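Local coordinates for protein fumarylacetoacetate hydrolase (Burkholderia xenovorans, PDB 5TI1) that probably hydrolyses fumarylacetoacetate to fumarate and acetoacetate, the last step of phenylalanine and tyrosine breakdown, with a bound magnesium ion, at residues B[305-316]-B[350-359]; B[411-421]-B[433-441]. One frame throughout, in Å; residues are numbered along the deposited sequence.

Contact 1 (B[305-316]-B[350-359]); sequences AQDPQPLAYLRH and YWTMAQQLAH
Leu314 and Gln355 bring the two backbones to 5.6 Å between CA atoms, where the 3-10 turn 312-314 faces the first turn of helix 353-359; at the other end the loop around Gln306 runs past Tyr350. Gln355 NE2 donates to Leu314 O (2.8 Å) and to Gln306 OE1 (3.0 Å), both acceptors lying near its amide plane, so the amide cannot turn without losing bonds. Its OE1 takes Thr352 N on an in-plane lone pair, while Gln355 N donates to Thr352 OG1. These reciprocal bonds make a capping box at the helix N-terminus, and the loop adds a third bond to it: Thr352 OG1 lies at the edge of the His316 ring, near its plane, and is hydrogen-bonded to NE2 (3.0 Å). A chi1 of 53° sets the imidazole between its own backbone N and carbonyl carbon, and one ring face lies against Gln355 NE2. Gln306 lays CG over the Tyr350 ring, 4.1 Å from the centroid, and its NE2 sits 3.3 Å above the Trp351 ring plane while bonding weakly to Tyr350 O. Tyr350 OH accepts from Asp307 N (2.7 Å). Pro310 CB and CG also pack on CZ3 and CH2 of Trp351. Farther along the helix, Tyr313 OH and His359 ND1 share a 2.7 Å hydrogen bond at the imidazole edge; the same hydroxyl bonds Gln206 of the second subunit, at the dimer interface.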
loop_
_atom_site.group_PDB
_atom_site.type_symbol
_atom_site.label_atom_id
_atom_site.label_comp_id
_atom_site.label_asym_id
_atom_site.label_seq_id
_atom_site.Cartn_x
_atom_site.Cartn_y
_atom_site.Cartn_z
ATOM N N ALA B 305 -19.363 16.780 18.410
ATOM C CA ALA B 305 -18.731 16.833 19.717
ATOM C C ALA B 305 -18.180 15.464 20.097
ATOM O O ALA B 305 -18.852 14.442 19.944
ATOM C CB ALA B 305 -19.735 17.316 20.763
ATOM N N GLN B 306 -16.948 15.445 20.604
ATOM C CA GLN B 306 -16.270 14.208 20.972
ATOM C C GLN B 306 -16.318 14.013 22.484
ATOM O O GLN B 306 -16.041 14.944 23.250
ATOM C CB GLN B 306 -14.820 14.206 20.470
ATOM C CG GLN B 306 -14.699 14.304 18.948
ATOM C CD GLN B 306 -13.295 14.025 18.433
ATOM O OE1 GLN B 306 -12.317 14.613 18.896
ATOM N NE2 GLN B 306 -13.192 13.113 17.473
ATOM N N ASP B 307 -16.682 12.806 22.907
ATOM C CA ASP B 307 -16.748 12.453 24.319
ATOM C C ASP B 307 -16.350 10.989 24.446
ATOM O O ASP B 307 -17.004 10.121 23.860
ATOM C CB ASP B 307 -18.154 12.704 24.882
ATOM C CG ASP B 307 -18.245 12.480 26.388
ATOM O OD1 ASP B 307 -17.218 12.186 27.034
ATOM O OD2 ASP B 307 -19.358 12.606 26.933
ATOM N N PRO B 308 -15.276 10.667 25.181
ATOM C CA PRO B 308 -14.398 11.570 25.938
ATOM C C PRO B 308 -13.535 12.469 25.063
ATOM O O PRO B 308 -13.398 12.212 23.868
ATOM C CB PRO B 308 -13.516 10.605 26.733
ATOM C CG PRO B 308 -13.473 9.387 25.905
ATOM C CD PRO B 308 -14.844 9.265 25.300
ATOM N N GLN B 309 -12.988 13.524 25.658
ATOM C CA GLN B 309 -12.023 14.356 24.964
ATOM C C GLN B 309 -10.817 13.501 24.594
ATOM O O GLN B 309 -10.265 12.812 25.462
ATOM C CB GLN B 309 -11.597 15.530 25.849
ATOM C CG GLN B 309 -10.634 16.498 25.185
ATOM C CD GLN B 309 -10.281 17.684 26.075
ATOM O OE1 GLN B 309 -10.074 17.539 27.288
ATOM N NE2 GLN B 309 -10.214 18.866 25.471
ATOM N N PRO B 310 -10.408 13.472 23.329
ATOM C CA PRO B 310 -9.267 12.632 22.954
ATOM C C PRO B 310 -7.979 13.140 23.579
ATOM O O PRO B 310 -7.893 14.268 24.074
ATOM C CB PRO B 310 -9.228 12.739 21.425
ATOM C CG PRO B 310 -10.617 13.165 21.040
ATOM C CD PRO B 310 -11.086 14.046 22.152
ATOM N N LEU B 311 -6.970 12.268 23.561
ATOM C CA LEU B 311 -5.615 12.609 23.978
ATOM C C LEU B 311 -5.126 13.849 23.246
ATOM O O LEU B 311 -5.589 14.140 22.139
ATOM C CB LEU B 311 -4.673 11.430 23.722
ATOM C CG LEU B 311 -4.707 10.268 24.709
ATOM C CD1 LEU B 311 -4.104 9.044 24.069
ATOM C CD2 LEU B 311 -3.935 10.629 25.969
ATOM N N ALA B 312 -4.165 14.561 23.847
ATOM C CA ALA B 312 -3.795 15.893 23.374
ATOM C C ALA B 312 -3.402 15.903 21.900
ATOM O O ALA B 312 -3.780 16.818 21.157
ATOM C CB ALA B 312 -2.656 16.459 24.236
ATOM N N TYR B 313 -2.651 14.894 21.447
ATOM C CA TYR B 313 -2.149 14.941 20.076
ATOM C C TYR B 313 -3.279 14.894 19.044
ATOM O O TYR B 313 -3.053 15.248 17.884
ATOM C CB TYR B 313 -1.121 13.814 19.825
ATOM C CG TYR B 313 -1.708 12.462 19.446
ATOM C CD1 TYR B 313 -2.060 11.542 20.424
ATOM C CD2 TYR B 313 -1.893 12.103 18.114
ATOM C CE1 TYR B 313 -2.596 10.312 20.090
ATOM C CE2 TYR B 313 -2.434 10.870 17.769
ATOM C CZ TYR B 313 -2.779 9.976 18.764
ATOM O OH TYR B 313 -3.324 8.746 18.451
ATOM N N LEU B 314 -4.493 14.521 19.441
ATOM C CA LEU B 314 -5.626 14.467 18.521
ATOM C C LEU B 314 -6.542 15.686 18.598
ATOM O O LEU B 314 -7.547 15.735 17.875
ATOM C CB LEU B 314 -6.449 13.197 18.774
ATOM C CG LEU B 314 -5.801 11.888 18.328
ATOM C CD1 LEU B 314 -6.470 10.708 18.997
ATOM C CD2 LEU B 314 -5.872 11.760 16.822
ATOM N N ARG B 315 -6.231 16.669 19.437
ATOM C CA ARG B 315 -7.126 17.799 19.658
ATOM C C ARG B 315 -6.875 18.900 18.635
ATOM O O ARG B 315 -5.740 19.123 18.213
ATOM C CB ARG B 315 -6.948 18.353 21.074
ATOM C CG ARG B 315 -7.231 17.343 22.166
ATOM C CD ARG B 315 -7.044 17.948 23.542
ATOM N NE ARG B 315 -6.992 16.908 24.563
ATOM C CZ ARG B 315 -6.618 17.105 25.823
ATOM N NH1 ARG B 315 -6.256 18.314 26.234
ATOM N NH2 ARG B 315 -6.604 16.086 26.673
ATOM N N HIS B 316 -7.946 19.580 18.223
ATOM C CA HIS B 316 -7.799 20.777 17.404
ATOM C C HIS B 316 -8.952 21.735 17.677
ATOM O O HIS B 316 -10.109 21.318 17.787
ATOM C CB HIS B 316 -7.707 20.465 15.895
ATOM C CG HIS B 316 -8.822 19.612 15.352
ATOM N ND1 HIS B 316 -10.046 19.481 15.971
ATOM C CD2 HIS B 316 -8.886 18.847 14.236
ATOM C CE1 HIS B 316 -10.814 18.671 15.265
ATOM N NE2 HIS B 316 -10.136 18.273 14.202
ATOM N N TYR B 350 -17.167 11.398 13.043
ATOM C CA TYR B 350 -16.692 11.669 14.398
ATOM C C TYR B 350 -15.230 12.113 14.412
ATOM O O TYR B 350 -14.833 12.927 15.252
ATOM C CB TYR B 350 -16.878 10.413 15.248
ATOM C CG TYR B 350 -16.726 10.591 16.742
ATOM C CD1 TYR B 350 -15.493 10.423 17.360
ATOM C CD2 TYR B 350 -17.822 10.888 17.538
ATOM C CE1 TYR B 350 -15.353 10.568 18.739
ATOM C CE2 TYR B 350 -17.696 11.033 18.911
ATOM C CZ TYR B 350 -16.460 10.873 19.507
ATOM O OH TYR B 350 -16.332 11.019 20.872
ATOM N N TRP B 351 -14.405 11.572 13.518
ATOM C CA TRP B 351 -12.995 11.948 13.424
ATOM C C TRP B 351 -12.777 12.714 12.127
ATOM O O TRP B 351 -13.208 12.269 11.061
ATOM C CB TRP B 351 -12.079 10.717 13.472
ATOM C CG TRP B 351 -12.120 9.935 14.762
ATOM C CD1 TRP B 351 -12.777 8.759 14.989
ATOM C CD2 TRP B 351 -11.460 10.267 15.997
ATOM N NE1 TRP B 351 -12.568 8.340 16.284
ATOM C CE2 TRP B 351 -11.768 9.249 16.925
ATOM C CE3 TRP B 351 -10.640 11.327 16.408
ATOM C CZ2 TRP B 351 -11.288 9.260 18.240
ATOM C CZ3 TRP B 351 -10.163 11.336 17.720
ATOM C CH2 TRP B 351 -10.486 10.307 18.615
ATOM N N THR B 352 -12.110 13.859 12.211
ATOM C CA THR B 352 -11.869 14.656 11.017
ATOM C C THR B 352 -10.671 14.126 10.234
ATOM O O THR B 352 -9.903 13.285 10.707
ATOM C CB THR B 352 -11.616 16.110 11.389
ATOM O OG1 THR B 352 -10.386 16.187 12.121
ATOM C CG2 THR B 352 -12.764 16.631 12.234
ATOM N N MET B 353 -10.511 14.664 9.020
ATOM C CA MET B 353 -9.325 14.379 8.219
ATOM C C MET B 353 -8.051 14.777 8.949
ATOM O O MET B 353 -7.056 14.046 8.920
ATOM C CB MET B 353 -9.420 15.110 6.883
ATOM C CG MET B 353 -10.508 14.593 5.960
ATOM S SD MET B 353 -10.616 15.570 4.443
ATOM C CE MET B 353 -11.374 17.074 5.064
ATOM N N ALA B 354 -8.057 15.947 9.598
ATOM C CA ALA B 354 -6.884 16.381 10.347
ATOM C C ALA B 354 -6.518 15.355 11.410
ATOM O O ALA B 354 -5.348 14.972 11.554
ATOM C CB ALA B 354 -7.145 17.753 10.975
ATOM N N GLN B 355 -7.521 14.881 12.150
ATOM C CA GLN B 355 -7.254 13.917 13.206
ATOM C C GLN B 355 -6.772 12.596 12.627
ATOM O O GLN B 355 -5.864 11.963 13.179
ATOM C CB GLN B 355 -8.504 13.730 14.057
ATOM C CG GLN B 355 -8.849 14.978 14.863
ATOM C CD GLN B 355 -10.151 14.842 15.615
ATOM O OE1 GLN B 355 -11.146 14.336 15.078
ATOM N NE2 GLN B 355 -10.159 15.297 16.865
ATOM N N GLN B 356 -7.360 12.177 11.503
ATOM C CA GLN B 356 -6.962 10.925 10.877
ATOM C C GLN B 356 -5.501 10.971 10.451
ATOM O O GLN B 356 -4.743 10.031 10.701
ATOM C CB GLN B 356 -7.873 10.627 9.685
ATOM C CG GLN B 356 -9.298 10.256 10.082
ATOM C CD GLN B 356 -10.255 10.258 8.900
ATOM O OE1 GLN B 356 -10.044 10.970 7.919
ATOM N NE2 GLN B 356 -11.313 9.458 8.992
ATOM N N LEU B 357 -5.090 12.059 9.797
ATOM C CA LEU B 357 -3.701 12.183 9.366
ATOM C C LEU B 357 -2.763 12.283 10.565
ATOM O O LEU B 357 -1.679 11.679 10.573
ATOM C CB LEU B 357 -3.545 13.401 8.462
ATOM C CG LEU B 357 -2.183 13.581 7.800
ATOM C CD1 LEU B 357 -1.848 12.359 6.920
ATOM C CD2 LEU B 357 -2.171 14.889 7.009
ATOM N N ALA B 358 -3.171 13.033 11.587
ATOM C CA ALA B 358 -2.372 13.146 12.802
ATOM C C ALA B 358 -2.139 11.776 13.421
ATOM O O ALA B 358 -1.003 11.410 13.752
ATOM C CB ALA B 358 -3.065 14.081 13.793
ATOM N N HIS B 359 -3.202 10.982 13.542
ATOM C CA HIS B 359 -3.035 9.635 14.067
ATOM C C HIS B 359 -2.222 8.762 13.115
ATOM O O HIS B 359 -1.360 7.995 13.562
ATOM C CB HIS B 359 -4.393 9.007 14.347
ATOM C CG HIS B 359 -4.301 7.638 14.933
ATOM N ND1 HIS B 359 -3.923 7.413 16.239
ATOM C CD2 HIS B 359 -4.496 6.417 14.381
ATOM C CE1 HIS B 359 -3.915 6.113 16.472
ATOM N NE2 HIS B 359 -4.255 5.487 15.362
#

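Contact 2 (B[411-421]-B[433-441])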
loop_
_atom_site.group_PDB
_atom_site.type_symbol
_atom_site.label_atom_id
_atom_site.label_comp_id
_atom_site.label_asym_id
_atom_site.label_seq_id
_atom_site.Cartn_x
_atom_site.Cartn_y
_atom_site.Cartn_z
ATOM N N ILE B 411 -25.735 -6.506 -3.015
ATOM C CA ILE B 411 -25.659 -6.175 -4.434
ATOM C C ILE B 411 -25.761 -7.436 -5.287
ATOM O O ILE B 411 -25.158 -8.472 -4.981
ATOM C CB ILE B 411 -24.354 -5.425 -4.746
ATOM C CG1 ILE B 411 -24.261 -4.111 -3.962
ATOM C CG2 ILE B 411 -24.247 -5.151 -6.241
ATOM C CD1 ILE B 411 -22.849 -3.533 -3.979
ATOM N N GLU B 412 -26.494 -7.342 -6.382
ATOM C CA GLU B 412 -26.668 -8.460 -7.293
ATOM C C GLU B 412 -25.935 -8.189 -8.603
ATOM O O GLU B 412 -25.549 -7.052 -8.900
ATOM C CB GLU B 412 -28.166 -8.735 -7.510
ATOM C CG GLU B 412 -28.671 -9.753 -6.502
ATOM C CD GLU B 412 -30.092 -9.535 -6.084
ATOM O OE1 GLU B 412 -30.462 -10.021 -4.995
ATOM O OE2 GLU B 412 -30.844 -8.888 -6.840
ATOM N N ASP B 413 -25.702 -9.267 -9.361
ATOM C CA ASP B 413 -24.979 -9.162 -10.622
ATOM C C ASP B 413 -25.723 -8.245 -11.585
ATOM O O ASP B 413 -26.953 -8.274 -11.671
ATOM C CB ASP B 413 -24.792 -10.547 -11.245
ATOM C CG ASP B 413 -23.829 -11.434 -10.452
ATOM O OD1 ASP B 413 -23.134 -10.937 -9.535
ATOM O OD2 ASP B 413 -23.759 -12.640 -10.763
ATOM N N GLY B 414 -24.968 -7.412 -12.300
ATOM C CA GLY B 414 -25.550 -6.444 -13.200
ATOM C C GLY B 414 -26.071 -5.172 -12.546
ATOM O O GLY B 414 -26.492 -4.258 -13.271
ATOM N N ASP B 415 -26.094 -5.092 -11.215
ATOM C CA ASP B 415 -26.409 -3.833 -10.535
ATOM C C ASP B 415 -25.298 -2.811 -10.758
ATOM O O ASP B 415 -24.109 -3.127 -10.637
ATOM C CB ASP B 415 -26.557 -4.039 -9.026
ATOM C CG ASP B 415 -27.792 -4.820 -8.630
ATOM O OD1 ASP B 415 -28.627 -5.171 -9.501
ATOM O OD2 ASP B 415 -27.921 -5.067 -7.409
ATOM N N GLU B 416 -25.682 -1.572 -11.046
ATOM C CA GLU B 416 -24.733 -0.468 -11.107
ATOM C C GLU B 416 -24.914 0.405 -9.870
ATOM O O GLU B 416 -26.031 0.833 -9.561
ATOM C CB GLU B 416 -24.909 0.365 -12.384
ATOM C CG GLU B 416 -23.929 1.547 -12.487
ATOM C CD GLU B 416 -24.037 2.318 -13.805
ATOM O OE1 GLU B 416 -25.150 2.789 -14.153
ATOM O OE2 GLU B 416 -22.996 2.462 -14.485
ATOM N N LEU B 417 -23.820 0.656 -9.158
ATOM C CA LEU B 417 -23.838 1.449 -7.933
ATOM C C LEU B 417 -23.149 2.774 -8.218
ATOM O O LEU B 417 -22.002 2.786 -8.681
ATOM C CB LEU B 417 -23.146 0.707 -6.788
ATOM C CG LEU B 417 -23.987 -0.319 -6.012
ATOM C CD1 LEU B 417 -25.031 0.392 -5.159
ATOM C CD2 LEU B 417 -24.644 -1.383 -6.901
ATOM N N THR B 418 -23.847 3.885 -7.953
ATOM C CA THR B 418 -23.329 5.211 -8.275
ATOM C C THR B 418 -23.332 6.102 -7.041
ATOM O O THR B 418 -24.398 6.430 -6.507
ATOM C CB THR B 418 -24.138 5.864 -9.398
ATOM O OG1 THR B 418 -24.187 4.986 -10.533
ATOM C CG2 THR B 418 -23.481 7.165 -9.811
ATOM N N LEU B 419 -22.147 6.528 -6.625
ATOM C CA LEU B 419 -21.986 7.548 -5.589
ATOM C C LEU B 419 -21.951 8.928 -6.228
ATOM O O LEU B 419 -21.334 9.120 -7.282
ATOM C CB LEU B 419 -20.687 7.337 -4.805
ATOM C CG LEU B 419 -20.601 6.380 -3.619
ATOM C CD1 LEU B 419 -20.957 5.002 -4.022
ATOM C CD2 LEU B 419 -19.183 6.407 -3.012
ATOM N N ALA B 420 -22.600 9.895 -5.576
ATOM C CA ALA B 420 -22.602 11.270 -6.043
ATOM C C ALA B 420 -22.515 12.194 -4.837
ATOM O O ALA B 420 -22.927 11.835 -3.730
ATOM C CB ALA B 420 -23.857 11.597 -6.861
ATOM N N GLY B 421 -21.997 13.395 -5.056
ATOM C CA GLY B 421 -21.781 14.307 -3.948
ATOM C C GLY B 421 -21.626 15.736 -4.399
ATOM O O GLY B 421 -21.093 16.010 -5.479
ATOM N N GLY B 433 -18.989 15.085 -9.098
ATOM C CA GLY B 433 -19.190 14.116 -10.165
ATOM C C GLY B 433 -19.702 12.800 -9.601
ATOM O O GLY B 433 -20.404 12.759 -8.584
ATOM N N VAL B 434 -19.349 11.699 -10.262
ATOM C CA VAL B 434 -19.873 10.405 -9.852
ATOM C C VAL B 434 -18.749 9.391 -9.725
ATOM O O VAL B 434 -17.703 9.480 -10.379
ATOM C CB VAL B 434 -20.969 9.867 -10.805
ATOM C CG1 VAL B 434 -22.172 10.815 -10.841
ATOM C CG2 VAL B 434 -20.413 9.601 -12.199
ATOM N N CYS B 435 -18.992 8.417 -8.859
ATOM C CA CYS B 435 -18.115 7.291 -8.595
ATOM C C CYS B 435 -18.959 6.035 -8.816
ATOM O O CYS B 435 -19.654 5.588 -7.899
ATOM C CB CYS B 435 -17.573 7.398 -7.173
ATOM S SG CYS B 435 -16.820 5.910 -6.562
ATOM N N ALA B 436 -18.911 5.473 -10.032
ATOM C CA ALA B 436 -19.798 4.387 -10.438
ATOM C C ALA B 436 -19.053 3.092 -10.765
ATOM O O ALA B 436 -17.923 3.098 -11.260
ATOM C CB ALA B 436 -20.630 4.781 -11.674
ATOM N N GLY B 437 -19.729 1.973 -10.527
ATOM C CA GLY B 437 -19.245 0.685 -10.982
ATOM C C GLY B 437 -20.403 -0.266 -11.134
ATOM O O GLY B 437 -21.397 -0.175 -10.408
ATOM N N GLU B 438 -20.274 -1.192 -12.083
ATOM C CA GLU B 438 -21.302 -2.186 -12.348
ATOM C C GLU B 438 -20.708 -3.575 -12.142
ATOM O O GLU B 438 -19.573 -3.838 -12.543
ATOM C CB GLU B 438 -21.868 -2.000 -13.761
ATOM C CG GLU B 438 -23.006 -2.942 -14.116
ATOM C CD GLU B 438 -23.769 -2.497 -15.358
ATOM O OE1 GLU B 438 -23.772 -3.236 -16.355
ATOM O OE2 GLU B 438 -24.356 -1.398 -15.336
ATOM N N ILE B 439 -21.459 -4.454 -11.482
ATOM C CA ILE B 439 -20.916 -5.715 -10.982
ATOM C C ILE B 439 -20.976 -6.782 -12.073
ATOM O O ILE B 439 -22.024 -6.997 -12.698
ATOM C CB ILE B 439 -21.669 -6.175 -9.724
ATOM C CG1 ILE B 439 -21.523 -5.136 -8.600
ATOM C CG2 ILE B 439 -21.185 -7.560 -9.296
ATOM C CD1 ILE B 439 -20.102 -4.720 -8.331
ATOM N N LEU B 440 -19.835 -7.451 -12.313
ATOM C CA LEU B 440 -19.767 -8.582 -13.228
ATOM C C LEU B 440 -19.924 -9.892 -12.465
ATOM O O LEU B 440 -19.501 -9.993 -11.308
ATOM C CB LEU B 440 -18.442 -8.580 -13.974
ATOM C CG LEU B 440 -18.161 -7.277 -14.723
ATOM C CD1 LEU B 440 -16.845 -7.371 -15.479
ATOM C CD2 LEU B 440 -19.317 -6.954 -15.668
ATOM N N PRO B 441 -20.546 -10.902 -13.086
ATOM C CA PRO B 441 -20.683 -12.202 -12.422
ATOM C C PRO B 441 -19.324 -12.769 -12.034
ATOM O O PRO B 441 -18.312 -12.533 -12.696
ATOM C CB PRO B 441 -21.362 -13.075 -13.487
ATOM C CG PRO B 441 -22.037 -12.116 -14.382
ATOM C CD PRO B 441 -21.183 -10.893 -14.411
HETATM O O HOH W 1 -19.624 2.942 -7.191
#
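Val434 lies beside Thr418 on one face of the sheet, its CB 3.8 Å from Thr418 CG2; that methyl is carried there by being anti to the Thr418 backbone N. Cys435 pairs with Leu419 through two backbone bonds, N to Leu419 O (2.9 Å) and Leu419 N to O, the latter nearly straight at 173°. Their CB atoms meet on the other face, where Cys435 packs on strands 252-263 and 284-292 and Leu419 on strand 223-233. A water donates to Cys435 O and Leu417 O, bridging them. Ala436 is the non-hydrogen-bonded partner of Thr418, with CB 3.7 Å from Thr418 OG1. Gly437 exchanges two bonds with Leu417. The alternation, and the 167° between the N-to-C directions of strands 416-421 and 433-440, mark an antiparallel ladder, the two arms of the hairpin 416-424/429-440. Glu438 brings OE2 to 3.5 Å from Glu416 CB; the carboxylates, their planes at 67°, leave OE2 atoms 4.2 Å apart, and any repulsion is probably eased by Arg331, salt-bridged to Glu416 OE1. Ile439 extends the ladder, N to Asp415 O (3.1 Å) and O from Gly414 N, gripping the type II turn 412-415, while its side chain crosses that of Ile411 at about a right angle, CG1 3.6 Å from Ile411 CG2, and both rest on Trp261. Pro441 CA approaches Asp413 OD2 at 3.5 Å; Asp413 OD1 is salt-bridged to Arg202.

Overall arrangement
Contact 1 closes before contact 2 opens along the chain, and the two lie on opposite sides of its centre, with centres 33 Å apart and nearest atoms about 14 Å apart. All four segments belong to the C-terminal fumarylacetoacetate hydrolase family region. Strand 321-331, which follows the loop of 305-316, pairs with strand 416-424 of contact 2, and strand 223-233, source of the magnesium ligands Glu226 and Glu228, receives side chains from helix 353-362 of contact 1 and from both segments of contact 2. The side chain of Trp351 lies about 13 Å and that of Leu419 about 10 Å from the bound magnesium ion. Contact 1 reaches the second subunit, whereas contact 2 stays within its own chain.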